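Long-range contacts in RNA-binding protein RO60 (Deinococcus radiodurans, PDB 2NVO), which binds several small RNAs that accumulate during recovery from ultraviolet irradiation and contributes to the resistance of the bacterium to such light: residues Val76-Ala80 against Leu108-Pro114; Leu44-Leu48 against Pro101-Val105; Val286-Asn290 against Leu338-Val343; Asn269-Leu275 against Val298-Leu302. All coordinates share one frame. Residue numbers count along the deposited sequence, not the author numbering.

Contact 1. Residues Val76-Ala80 against Leu108-Pro114; sequences VQRDA and LIAKTAP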
loop_
_atom_site.group_PDB
_atom_site.type_symbol
_atom_site.label_atom_id
_atom_site.label_comp_id
_atom_site.label_asym_id
_atom_site.label_seq_id
_atom_site.Cartn_x
_atom_site.Cartn_y
_atom_site.Cartn_z
ATOM N N VAL A 76 11.426 -1.516 -24.158
ATOM C CA VAL A 76 10.256 -0.956 -24.816
ATOM C C VAL A 76 10.510 -0.777 -26.307
ATOM O O VAL A 76 9.607 -0.955 -27.122
ATOM C CB VAL A 76 9.836 0.387 -24.192
ATOM C CG1 VAL A 76 8.842 1.107 -25.096
ATOM C CG2 VAL A 76 9.236 0.158 -22.811
ATOM N N GLN A 77 11.742 -0.430 -26.662
ATOM C CA GLN A 77 12.120 -0.310 -28.065
ATOM C C GLN A 77 12.199 -1.684 -28.714
ATOM O O GLN A 77 11.615 -1.919 -29.774
ATOM C CB GLN A 77 13.466 0.399 -28.201
ATOM C CG GLN A 77 13.432 1.847 -27.783
ATOM C CD GLN A 77 12.390 2.638 -28.549
ATOM O OE1 GLN A 77 12.427 2.712 -29.779
ATOM N NE2 GLN A 77 11.455 3.241 -27.823
ATOM N N ARG A 78 12.914 -2.587 -28.048
ATOM C CA ARG A 78 13.174 -3.929 -28.554
ATOM C C ARG A 78 11.895 -4.741 -28.756
ATOM O O ARG A 78 11.689 -5.328 -29.818
ATOM C CB ARG A 78 14.123 -4.667 -27.609
ATOM C CG ARG A 78 14.960 -5.732 -28.290
ATOM C CD ARG A 78 15.713 -6.582 -27.283
ATOM N NE ARG A 78 16.096 -5.829 -26.092
ATOM C CZ ARG A 78 15.693 -6.130 -24.863
ATOM N NH1 ARG A 78 16.084 -5.393 -23.835
ATOM N NH2 ARG A 78 14.901 -7.174 -24.660
ATOM N N ASP A 79 11.037 -4.767 -27.739
ATOM C CA ASP A 79 9.796 -5.541 -27.796
ATOM C C ASP A 79 8.675 -4.874 -26.988
ATOM O O ASP A 79 8.314 -5.333 -25.900
ATOM C CB ASP A 79 10.043 -6.975 -27.308
ATOM C CG ASP A 79 8.839 -7.893 -27.515
ATOM O OD1 ASP A 79 7.741 -7.403 -27.867
ATOM O OD2 ASP A 79 8.994 -9.119 -27.315
ATOM N N ALA A 80 8.126 -3.796 -27.537
ATOM C CA ALA A 80 7.034 -3.069 -26.899
ATOM C C ALA A 80 5.810 -3.956 -26.674
ATOM O O ALA A 80 5.034 -3.735 -25.740
ATOM C CB ALA A 80 6.659 -1.847 -27.720
ATOM N N LEU A 108 5.591 5.058 -21.798
ATOM C CA LEU A 108 6.763 4.844 -22.650
ATOM C C LEU A 108 6.386 4.115 -23.939
ATOM O O LEU A 108 6.790 4.511 -25.031
ATOM C CB LEU A 108 7.857 4.052 -21.920
ATOM C CG LEU A 108 8.649 4.729 -20.803
ATOM C CD1 LEU A 108 9.430 3.693 -19.988
ATOM C CD2 LEU A 108 9.587 5.784 -21.379
ATOM N N ILE A 109 5.629 3.036 -23.797
ATOM C CA ILE A 109 5.157 2.285 -24.949
ATOM C C ILE A 109 4.271 3.173 -25.830
ATOM O O ILE A 109 4.546 3.366 -27.017
ATOM C CB ILE A 109 4.372 1.037 -24.515
ATOM C CG1 ILE A 109 5.222 0.149 -23.600
ATOM C CG2 ILE A 109 3.898 0.254 -25.745
ATOM C CD1 ILE A 109 4.438 -1.011 -22.987
ATOM N N ALA A 110 3.227 3.734 -25.233
ATOM C CA ALA A 110 2.271 4.560 -25.954
ATOM C C ALA A 110 2.938 5.707 -26.701
ATOM O O ALA A 110 2.527 6.046 -27.813
ATOM C CB ALA A 110 1.198 5.098 -25.004
ATOM N N LYS A 111 3.968 6.295 -26.101
ATOM C CA LYS A 111 4.564 7.509 -26.650
ATOM C C LYS A 111 5.796 7.259 -27.507
ATOM O O LYS A 111 6.078 8.035 -28.409
ATOM C CB LYS A 111 4.923 8.503 -25.542
ATOM C CG LYS A 111 3.745 8.990 -24.712
ATOM C CD LYS A 111 2.781 9.846 -25.507
ATOM C CE LYS A 111 3.443 11.116 -26.021
ATOM N NZ LYS A 111 2.446 12.147 -26.434
ATOM N N THR A 112 6.539 6.194 -27.227
ATOM C CA THR A 112 7.833 6.020 -27.880
ATOM C C THR A 112 8.108 4.642 -28.486
ATOM O O THR A 112 9.206 4.398 -28.991
ATOM C CB THR A 112 9.001 6.399 -26.940
ATOM O OG1 THR A 112 9.207 5.362 -25.973
ATOM C CG2 THR A 112 8.719 7.722 -26.238
ATOM N N ALA A 113 7.133 3.740 -28.445
ATOM C CA ALA A 113 7.317 2.447 -29.094
ATOM C C ALA A 113 7.465 2.662 -30.601
ATOM O O ALA A 113 6.711 3.436 -31.189
ATOM C CB ALA A 113 6.147 1.521 -28.798
ATOM N N PRO A 114 8.446 1.988 -31.224
ATOM C CA PRO A 114 8.724 2.149 -32.660
ATOM C C PRO A 114 7.508 1.886 -33.555
ATOM O O PRO A 114 7.328 2.573 -34.560
ATOM C CB PRO A 114 9.807 1.101 -32.928
ATOM C CG PRO A 114 10.452 0.869 -31.602
ATOM C CD PRO A 114 9.375 1.043 -30.580
HETATM O O HOH W 1 11.797 3.525 -24.739
#

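Contact 2. Residues Leu44-Leu48 against Pro101-Val105; sequences LTRFL and PALLV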
loop_
_atom_site.group_PDB
_atom_site.type_symbol
_atom_site.label_atom_id
_atom_site.label_comp_id
_atom_site.label_asym_id
_atom_site.label_seq_id
_atom_site.Cartn_x
_atom_site.Cartn_y
_atom_site.Cartn_z
ATOM N N LEU A 44 11.072 -7.170 -16.011
ATOM C CA LEU A 44 10.094 -6.095 -16.127
ATOM C C LEU A 44 9.016 -6.219 -15.052
ATOM O O LEU A 44 8.582 -5.215 -14.494
ATOM C CB LEU A 44 9.448 -6.080 -17.516
ATOM C CG LEU A 44 8.370 -5.009 -17.718
ATOM C CD1 LEU A 44 8.993 -3.614 -17.661
ATOM C CD2 LEU A 44 7.620 -5.207 -19.024
ATOM N N THR A 45 8.585 -7.445 -14.761
ATOM C CA THR A 45 7.573 -7.642 -13.727
ATOM C C THR A 45 8.108 -7.135 -12.383
ATOM O O THR A 45 7.391 -6.481 -11.618
ATOM C CB THR A 45 7.135 -9.126 -13.599
ATOM O OG1 THR A 45 6.324 -9.492 -14.723
ATOM C CG2 THR A 45 6.317 -9.334 -12.340
ATOM N N ARG A 46 9.372 -7.423 -12.106
ATOM C CA ARG A 46 9.962 -6.964 -10.853
ATOM C C ARG A 46 9.951 -5.445 -10.768
ATOM O O ARG A 46 9.640 -4.876 -9.735
ATOM C CB ARG A 46 11.380 -7.489 -10.663
ATOM C CG ARG A 46 11.968 -7.101 -9.303
ATOM C CD ARG A 46 13.231 -7.893 -8.981
ATOM N NE ARG A 46 12.918 -9.286 -8.688
ATOM C CZ ARG A 46 13.768 -10.153 -8.144
ATOM N NH1 ARG A 46 15.000 -9.768 -7.834
ATOM N NH2 ARG A 46 13.382 -11.407 -7.910
ATOM N N PHE A 47 10.299 -4.791 -11.869
ATOM C CA PHE A 47 10.276 -3.343 -11.912
ATOM C C PHE A 47 8.856 -2.806 -11.710
ATOM O O PHE A 47 8.645 -1.794 -11.038
ATOM C CB PHE A 47 10.861 -2.846 -13.234
ATOM C CG PHE A 47 10.687 -1.378 -13.454
ATOM C CD1 PHE A 47 11.652 -0.479 -13.022
ATOM C CD2 PHE A 47 9.559 -0.893 -14.093
ATOM C CE1 PHE A 47 11.483 0.890 -13.217
ATOM C CE2 PHE A 47 9.389 0.470 -14.289
ATOM C CZ PHE A 47 10.355 1.353 -13.855
ATOM N N LEU A 48 7.883 -3.482 -12.302
ATOM C CA LEU A 48 6.483 -3.080 -12.178
ATOM C C LEU A 48 5.935 -3.194 -10.758
ATOM O O LEU A 48 5.127 -2.378 -10.336
ATOM C CB LEU A 48 5.615 -3.905 -13.121
ATOM C CG LEU A 48 5.812 -3.593 -14.600
ATOM C CD1 LEU A 48 5.107 -4.631 -15.459
ATOM C CD2 LEU A 48 5.282 -2.192 -14.892
ATOM N N PRO A 101 4.590 2.574 -11.552
ATOM C CA PRO A 101 5.503 1.956 -12.524
ATOM C C PRO A 101 4.778 1.477 -13.792
ATOM O O PRO A 101 5.353 1.559 -14.881
ATOM C CB PRO A 101 6.078 0.752 -11.765
ATOM C CG PRO A 101 5.952 1.122 -10.312
ATOM C CD PRO A 101 4.672 1.931 -10.228
ATOM N N ALA A 102 3.563 0.966 -13.638
ATOM C CA ALA A 102 2.780 0.486 -14.774
ATOM C C ALA A 102 2.305 1.654 -15.633
ATOM O O ALA A 102 2.239 1.549 -16.864
ATOM C CB ALA A 102 1.597 -0.347 -14.299
ATOM N N LEU A 103 1.985 2.769 -14.981
ATOM C CA LEU A 103 1.613 3.990 -15.681
ATOM C C LEU A 103 2.776 4.544 -16.497
ATOM O O LEU A 103 2.583 4.981 -17.630
ATOM C CB LEU A 103 1.113 5.041 -14.692
ATOM C CG LEU A 103 -0.196 4.652 -14.006
ATOM C CD1 LEU A 103 -0.567 5.656 -12.923
ATOM C CD2 LEU A 103 -1.302 4.542 -15.047
ATOM N N LEU A 104 3.979 4.498 -15.921
ATOM C CA LEU A 104 5.186 5.000 -16.573
ATOM C C LEU A 104 5.534 4.145 -17.770
ATOM O O LEU A 104 5.819 4.657 -18.842
ATOM C CB LEU A 104 6.368 4.996 -15.598
ATOM C CG LEU A 104 7.768 5.172 -16.196
ATOM C CD1 LEU A 104 7.849 6.458 -17.033
ATOM C CD2 LEU A 104 8.856 5.176 -15.124
ATOM N N VAL A 105 5.516 2.834 -17.575
ATOM C CA VAL A 105 5.808 1.904 -18.654
ATOM C C VAL A 105 4.813 2.068 -19.796
ATOM O O VAL A 105 5.197 2.103 -20.963
ATOM C CB VAL A 105 5.806 0.454 -18.153
ATOM C CG1 VAL A 105 5.829 -0.497 -19.325
ATOM C CG2 VAL A 105 7.021 0.209 -17.251
HETATM O O HOH W 2 2.735 -0.900 -11.150
#

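Contact 3. Residues Val286-Asn290 against Leu338-Val343; sequences VLTPN and LPVPRV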
loop_
_atom_site.group_PDB
_atom_site.type_symbol
_atom_site.label_atom_id
_atom_site.label_comp_id
_atom_site.label_asym_id
_atom_site.label_seq_id
_atom_site.Cartn_x
_atom_site.Cartn_y
_atom_site.Cartn_z
ATOM N N VAL A 286 -17.147 12.860 19.321
ATOM C CA VAL A 286 -18.089 11.788 19.028
ATOM C C VAL A 286 -17.845 10.502 19.857
ATOM O O VAL A 286 -18.789 9.813 20.259
ATOM C CB VAL A 286 -18.045 11.435 17.535
ATOM C CG1 VAL A 286 -18.706 10.086 17.285
ATOM C CG2 VAL A 286 -18.694 12.530 16.714
ATOM N N LEU A 287 -16.577 10.196 20.116
ATOM C CA LEU A 287 -16.182 8.925 20.711
ATOM C C LEU A 287 -15.476 9.154 22.048
ATOM O O LEU A 287 -14.262 9.383 22.089
ATOM C CB LEU A 287 -15.262 8.196 19.721
ATOM C CG LEU A 287 -14.792 6.748 19.869
ATOM C CD1 LEU A 287 -15.964 5.742 19.950
ATOM C CD2 LEU A 287 -13.909 6.403 18.684
ATOM N N THR A 288 -16.232 9.099 23.141
ATOM C CA THR A 288 -15.709 9.433 24.466
ATOM C C THR A 288 -16.073 8.381 25.503
ATOM O O THR A 288 -17.108 7.738 25.397
ATOM C CB THR A 288 -16.227 10.809 24.944
ATOM O OG1 THR A 288 -17.586 10.691 25.390
ATOM C CG2 THR A 288 -16.152 11.821 23.809
ATOM N N PRO A 289 -15.226 8.225 26.525
ATOM C CA PRO A 289 -15.290 7.176 27.550
ATOM C C PRO A 289 -16.604 7.099 28.333
ATOM O O PRO A 289 -16.834 6.106 29.022
ATOM C CB PRO A 289 -14.139 7.552 28.494
ATOM C CG PRO A 289 -13.855 8.992 28.184
ATOM C CD PRO A 289 -14.038 9.070 26.718
ATOM N N ASN A 290 -17.448 8.119 28.236
ATOM C CA ASN A 290 -18.709 8.101 28.964
ATOM C C ASN A 290 -19.935 8.110 28.044
ATOM O O ASN A 290 -21.056 8.331 28.507
ATOM C CB ASN A 290 -18.770 9.261 29.973
ATOM C CG ASN A 290 -17.903 9.020 31.209
ATOM O OD1 ASN A 290 -18.029 7.997 31.895
ATOM N ND2 ASN A 290 -17.028 9.973 31.504
ATOM N N LEU A 338 -9.526 11.822 23.767
ATOM C CA LEU A 338 -9.389 10.923 24.904
ATOM C C LEU A 338 -9.705 9.489 24.489
ATOM O O LEU A 338 -10.881 9.113 24.364
ATOM C CB LEU A 338 -10.304 11.358 26.047
ATOM C CG LEU A 338 -10.250 10.454 27.276
ATOM C CD1 LEU A 338 -8.814 10.290 27.745
ATOM C CD2 LEU A 338 -11.123 11.008 28.395
ATOM N N PRO A 339 -8.651 8.681 24.284
ATOM C CA PRO A 339 -8.805 7.296 23.825
ATOM C C PRO A 339 -9.724 6.535 24.758
ATOM O O PRO A 339 -9.513 6.571 25.968
ATOM C CB PRO A 339 -7.383 6.729 23.938
ATOM C CG PRO A 339 -6.474 7.938 23.906
ATOM C CD PRO A 339 -7.249 9.010 24.609
ATOM N N VAL A 340 -10.738 5.873 24.206
ATOM C CA VAL A 340 -11.607 5.013 25.000
ATOM C C VAL A 340 -10.981 3.640 25.153
ATOM O O VAL A 340 -10.756 2.959 24.164
ATOM C CB VAL A 340 -12.981 4.817 24.325
ATOM C CG1 VAL A 340 -13.825 3.885 25.163
ATOM C CG2 VAL A 340 -13.672 6.154 24.112
ATOM N N PRO A 341 -10.720 3.221 26.399
ATOM C CA PRO A 341 -9.997 1.976 26.676
ATOM C C PRO A 341 -10.610 0.751 26.008
ATOM O O PRO A 341 -9.885 -0.035 25.402
ATOM C CB PRO A 341 -10.085 1.856 28.197
ATOM C CG PRO A 341 -10.165 3.273 28.662
ATOM C CD PRO A 341 -11.026 3.960 27.635
ATOM N N ARG A 342 -11.925 0.585 26.101
ATOM C CA ARG A 342 -12.540 -0.614 25.536
ATOM C C ARG A 342 -12.469 -0.633 24.004
ATOM O O ARG A 342 -12.619 -1.686 23.393
ATOM C CB ARG A 342 -13.980 -0.796 26.056
ATOM C CG ARG A 342 -14.040 -1.389 27.467
ATOM C CD ARG A 342 -15.467 -1.461 28.037
ATOM N NE ARG A 342 -16.276 -2.425 27.308
ATOM C CZ ARG A 342 -17.200 -2.099 26.417
ATOM N NH1 ARG A 342 -17.451 -0.824 26.167
ATOM N NH2 ARG A 342 -17.883 -3.051 25.792
ATOM N N VAL A 343 -12.249 0.526 23.385
ATOM C CA VAL A 343 -12.037 0.584 21.934
ATOM C C VAL A 343 -10.616 0.112 21.635
ATOM O O VAL A 343 -10.395 -0.688 20.732
ATOM C CB VAL A 343 -12.263 2.005 21.350
ATOM C CG1 VAL A 343 -11.836 2.079 19.897
ATOM C CG2 VAL A 343 -13.741 2.424 21.475
HETATM O O HOH W 3 -11.680 8.843 21.717
#

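Contact 4. Residues Asn269-Leu275 against Val298-Leu302; sequences NGLTWLL and VIERL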
loop_
_atom_site.group_PDB
_atom_site.type_symbol
_atom_site.label_atom_id
_atom_site.label_comp_id
_atom_site.label_asym_id
_atom_site.label_seq_id
_atom_site.Cartn_x
_atom_site.Cartn_y
_atom_site.Cartn_z
ATOM N N ASN A 269 -19.244 5.097 5.858
ATOM C CA ASN A 269 -17.967 4.518 5.471
ATOM C C ASN A 269 -17.692 3.151 6.079
ATOM O O ASN A 269 -18.251 2.795 7.114
ATOM C CB ASN A 269 -16.822 5.494 5.746
ATOM C CG ASN A 269 -16.404 6.256 4.500
ATOM O OD1 ASN A 269 -15.706 5.719 3.633
ATOM N ND2 ASN A 269 -16.829 7.507 4.402
ATOM N N GLY A 270 -16.827 2.392 5.415
ATOM C CA GLY A 270 -16.469 1.061 5.862
ATOM C C GLY A 270 -15.447 1.025 6.982
ATOM O O GLY A 270 -15.156 2.040 7.626
ATOM N N LEU A 271 -14.900 -0.166 7.203
ATOM C CA LEU A 271 -14.021 -0.439 8.334
ATOM C C LEU A 271 -12.645 0.210 8.197
ATOM O O LEU A 271 -12.094 0.732 9.167
ATOM C CB LEU A 271 -13.885 -1.952 8.520
ATOM C CG LEU A 271 -13.169 -2.472 9.764
ATOM C CD1 LEU A 271 -13.550 -1.687 11.020
ATOM C CD2 LEU A 271 -13.470 -3.955 9.931
ATOM N N THR A 272 -12.090 0.171 6.995
ATOM C CA THR A 272 -10.800 0.797 6.748
ATOM C C THR A 272 -10.828 2.265 7.159
ATOM O O THR A 272 -9.964 2.723 7.910
ATOM C CB THR A 272 -10.404 0.672 5.276
ATOM O OG1 THR A 272 -10.559 -0.693 4.862
ATOM C CG2 THR A 272 -8.957 1.104 5.080
ATOM N N TRP A 273 -11.842 2.986 6.683
ATOM C CA TRP A 273 -12.059 4.380 7.055
ATOM C C TRP A 273 -12.116 4.517 8.562
ATOM O O TRP A 273 -11.462 5.383 9.158
ATOM C CB TRP A 273 -13.373 4.908 6.453
ATOM C CG TRP A 273 -13.609 6.376 6.726
ATOM C CD1 TRP A 273 -13.248 7.425 5.921
ATOM C CD2 TRP A 273 -14.232 6.962 7.883
ATOM N NE1 TRP A 273 -13.613 8.617 6.503
ATOM C CE2 TRP A 273 -14.218 8.361 7.703
ATOM C CE3 TRP A 273 -14.809 6.436 9.044
ATOM C CZ2 TRP A 273 -14.748 9.241 8.646
ATOM C CZ3 TRP A 273 -15.335 7.312 9.979
ATOM C CH2 TRP A 273 -15.300 8.699 9.776
ATOM N N LEU A 274 -12.925 3.656 9.177
ATOM C CA LEU A 274 -13.129 3.687 10.615
ATOM C C LEU A 274 -11.808 3.520 11.364
ATOM O O LEU A 274 -11.544 4.212 12.353
ATOM C CB LEU A 274 -14.121 2.595 11.030
ATOM C CG LEU A 274 -14.484 2.669 12.510
ATOM C CD1 LEU A 274 -14.975 4.065 12.843
ATOM C CD2 LEU A 274 -15.520 1.617 12.902
ATOM N N LEU A 275 -10.985 2.590 10.891
ATOM C CA LEU A 275 -9.701 2.325 11.535
ATOM C C LEU A 275 -8.804 3.564 11.566
ATOM O O LEU A 275 -8.217 3.890 12.602
ATOM C CB LEU A 275 -8.997 1.154 10.860
ATOM C CG LEU A 275 -9.619 -0.187 11.234
ATOM C CD1 LEU A 275 -9.097 -1.308 10.335
ATOM C CD2 LEU A 275 -9.352 -0.475 12.686
ATOM N N VAL A 298 -18.966 1.270 17.710
ATOM C CA VAL A 298 -17.617 1.182 17.121
ATOM C C VAL A 298 -17.000 -0.191 17.406
ATOM O O VAL A 298 -16.521 -0.859 16.498
ATOM C CB VAL A 298 -16.707 2.337 17.599
ATOM C CG1 VAL A 298 -15.229 2.091 17.204
ATOM C CG2 VAL A 298 -17.190 3.658 17.007
ATOM N N ILE A 299 -17.044 -0.629 18.661
ATOM C CA ILE A 299 -16.521 -1.946 19.016
ATOM C C ILE A 299 -17.085 -3.054 18.131
ATOM O O ILE A 299 -16.341 -3.902 17.650
ATOM C CB ILE A 299 -16.738 -2.267 20.499
ATOM C CG1 ILE A 299 -15.866 -1.337 21.353
ATOM C CG2 ILE A 299 -16.411 -3.743 20.815
ATOM C CD1 ILE A 299 -16.250 -1.345 22.824
ATOM N N GLU A 300 -18.399 -3.041 17.910
ATOM C CA GLU A 300 -19.030 -4.068 17.079
ATOM C C GLU A 300 -18.523 -4.061 15.634
ATOM O O GLU A 300 -18.349 -5.109 15.020
ATOM C CB GLU A 300 -20.566 -3.938 17.110
ATOM C CG GLU A 300 -21.169 -4.170 18.488
ATOM C CD GLU A 300 -20.807 -5.531 19.073
ATOM O OE1 GLU A 300 -20.632 -6.487 18.289
ATOM O OE2 GLU A 300 -20.694 -5.651 20.313
ATOM N N ARG A 301 -18.300 -2.886 15.080
ATOM C CA ARG A 301 -17.761 -2.820 13.729
ATOM C C ARG A 301 -16.301 -3.293 13.665
ATOM O O ARG A 301 -15.907 -3.966 12.726
ATOM C CB ARG A 301 -17.891 -1.403 13.179
ATOM C CG ARG A 301 -19.324 -0.897 13.199
ATOM C CD ARG A 301 -19.386 0.557 12.825
ATOM N NE ARG A 301 -18.791 0.761 11.510
ATOM C CZ ARG A 301 -18.915 1.878 10.807
ATOM N NH1 ARG A 301 -19.629 2.888 11.289
ATOM N NH2 ARG A 301 -18.333 1.980 9.624
ATOM N N LEU A 302 -15.517 -2.934 14.678
ATOM C CA LEU A 302 -14.087 -3.228 14.703
ATOM C C LEU A 302 -13.807 -4.719 14.822
ATOM O O LEU A 302 -12.754 -5.201 14.399
ATOM C CB LEU A 302 -13.427 -2.500 15.878
ATOM C CG LEU A 302 -13.342 -0.984 15.739
ATOM C CD1 LEU A 302 -12.714 -0.374 16.982
ATOM C CD2 LEU A 302 -12.548 -0.658 14.482
#

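Contact 1. Residues Val76-Ala80 against Leu108-Pro114
The last turns of helices 70-78 and 100-112 and the residues that follow them meet here in a mostly buried contact within the helical-repeat TROVE domain. Val-76 lies at its centre: its CG1 approaches CG1 of Ile-109 at 4.0 Å and its CG2 reaches CB of Leu-108 at 4.2 Å. Farther along, where the chain has turned at Asp-79 and entered the next helix, CB of Ala-80 sits 3.6 Å from CB of Ala-113 and 4.0 Å from CG2 of Ile-109. The closest CA atoms across the contact are those of Gln-77 and Ala-113, 5.6 Å apart. At the solvent side, Gln-77 NE2 donates a nearly straight hydrogen bond to Thr-112 O (2.8 Å), while Gln-77 OE1 lies 3.3 Å from CG of Pro-114. A water accepts from the same NE2 at 3.1 Å. Apolar side chains thus supply most of the contact, and one side-chain amide supplies its directional link, fastening the exposed margin of the contact to the backbone at Thr-112.

Contact 2. Residues Leu44-Leu48 against Pro101-Val105
Leu-48 and Phe-47 carry most of the side-chain packing that helix 40-50 presents to helix 100-112. The m,t rotamer of Leu-48 brings its CD2 atom against the other helix although the CA-to-CB bond leaves sideways; CD2 lies 3.7 Å from CA of Ala-102 and 3.8 Å from CG2 of Val-105. Phe-47, with chi1 in the t well, likewise swings its ring across the gap: CE2 is 3.8 Å from CG2 of Val-105 and 4.2 Å from CB of Pro-101, and CD2 of Leu-104 meets the ring edge at CZ (4.3 Å). Leu-44, one turn earlier, adds its CD1, 4.3 Å from CG2 of Val-105, so this one methyl group of Val-105 is touched by three side chains. The two short helical segments run at 124° to each other with axes 10.0 Å apart, an inclined helix pair at the N-terminal end of the modelled part of the HEAT-like TROVE horseshoe. Val-86 and Val-90 of helix 80-93 pack on Leu-44 and Leu-48 respectively, while Val-66 covers Phe-47, Pro-101 and Leu-104. No direct hydrogen bond crosses between the segments. Pro-101, whose CB lies 3.6 Å from Leu-48 O, fits close to the backbone there, and a water donates to that same Leu-48 O at 2.9 Å while accepting a weak bond from Ala-102 N at 3.2 Å.

Contact 3. Residues Val286-Asn290 against Leu338-Val343
Leu-338 opens the segment that leads into helix 341-354, and its side chain meets the loop between helices 271-283 and 292-302 at the protein surface: CD2 lies 3.4 Å from CG of Pro-289. Its carbonyl takes part as well, since a water donates hydrogen bonds to both Leu-338 O (2.8 Å) and Leu-287 O (2.7 Å), two acceptors that could not pair directly. The CA-to-CB bond of Pro-339 points away from the loop. Val-340, the N-cap residue, points inward, and its CG2 rests 3.6 Å from C of Thr-288, 3.5 Å from N of Pro-289 and 4.4 Å from CG of Leu-287; the backbone N of Val-340 is held by the hydroxyl of Tyr-325. The first helical turn follows, with Val-343 N bonded to Val-340 O at 3.0 Å. Val-343 then closes the contact on the buried side, its CG2 4.3 Å from CD1 of Leu-287, a side chain that also packs on Leu-278 and Leu-281. The start of helix 341-354 is thereby joined to a loop between two earlier helices of the TROVE domain. The chemistry of the contact is apolar, with proline and aliphatic groups in touch and no direct hydrogen bond between the segments, so the polar link across the gap passes through the bridging water.

Contact 4. Residues Asn269-Leu275 against Val298-Leu302
Arg-301, Leu-274 and Leu-302 lose the most surface where the start of helix 271-283 meets the end of helix 292-302. Arg-301 extends its long side chain over the other segment: NH2 makes a short but poorly angled, hence weak, hydrogen bond to Asn-269 O (2.6 Å), which lies near the guanidinium plane, and CD2 of Leu-274 covers one face of that group, 3.7 Å from NE. Since NH1 binds the carbonyl of Met-266, the arginine connects helix 292-302 with the end of helix 259-266 and, more weakly, with the link to helix 271-283. The CA-to-CB bond of Leu-274 points toward its partner helix, and the same CD2 also reaches CG1 of Val-298 at 4.3 Å and CD2 of Leu-302 at 4.1 Å. That methyl group of Leu-302 is shared, with CD1 of Leu-271 and CD2 of Leu-275 each 3.7 Å from it. The short helical segments cross at -123°, their axes 10.7 Å apart, as an inclined pair in the repeat array of the TROVE domain. Residues 269-275 fall in a region assigned to RNA binding by similarity. Beyond the pair, Leu-347 of helix 341-354 packs on both Leu-275 and Leu-302, and helix 305-310 meets Leu-271 through Ala-307 and Leu-308.

Overall arrangement
The four contacts form two groups on opposite sides of the chain's centre, all within the TROVE horseshoe that the VWFA-like domain closes into a ring. Contacts 1 and 2 share helix 100-112 and lie 13 Å apart between centres; their segments interleave along the sequence. Contacts 3 and 4, 14 Å apart between centres, also interleave and touch directly: Leu-287 CD1 packs on Val-298 CG2 at 3.8 Å and Val-343 CG1 on Leu-302 CD1 at 3.9 Å. Between the groups, contacts 2 and 4 come nearest, their closest atoms about 20 Å apart, whereas the centres of contacts 1 and 3 are 56 Å apart. All lie away from the calcium site of Ser-372, Ser-374 and Glu-467.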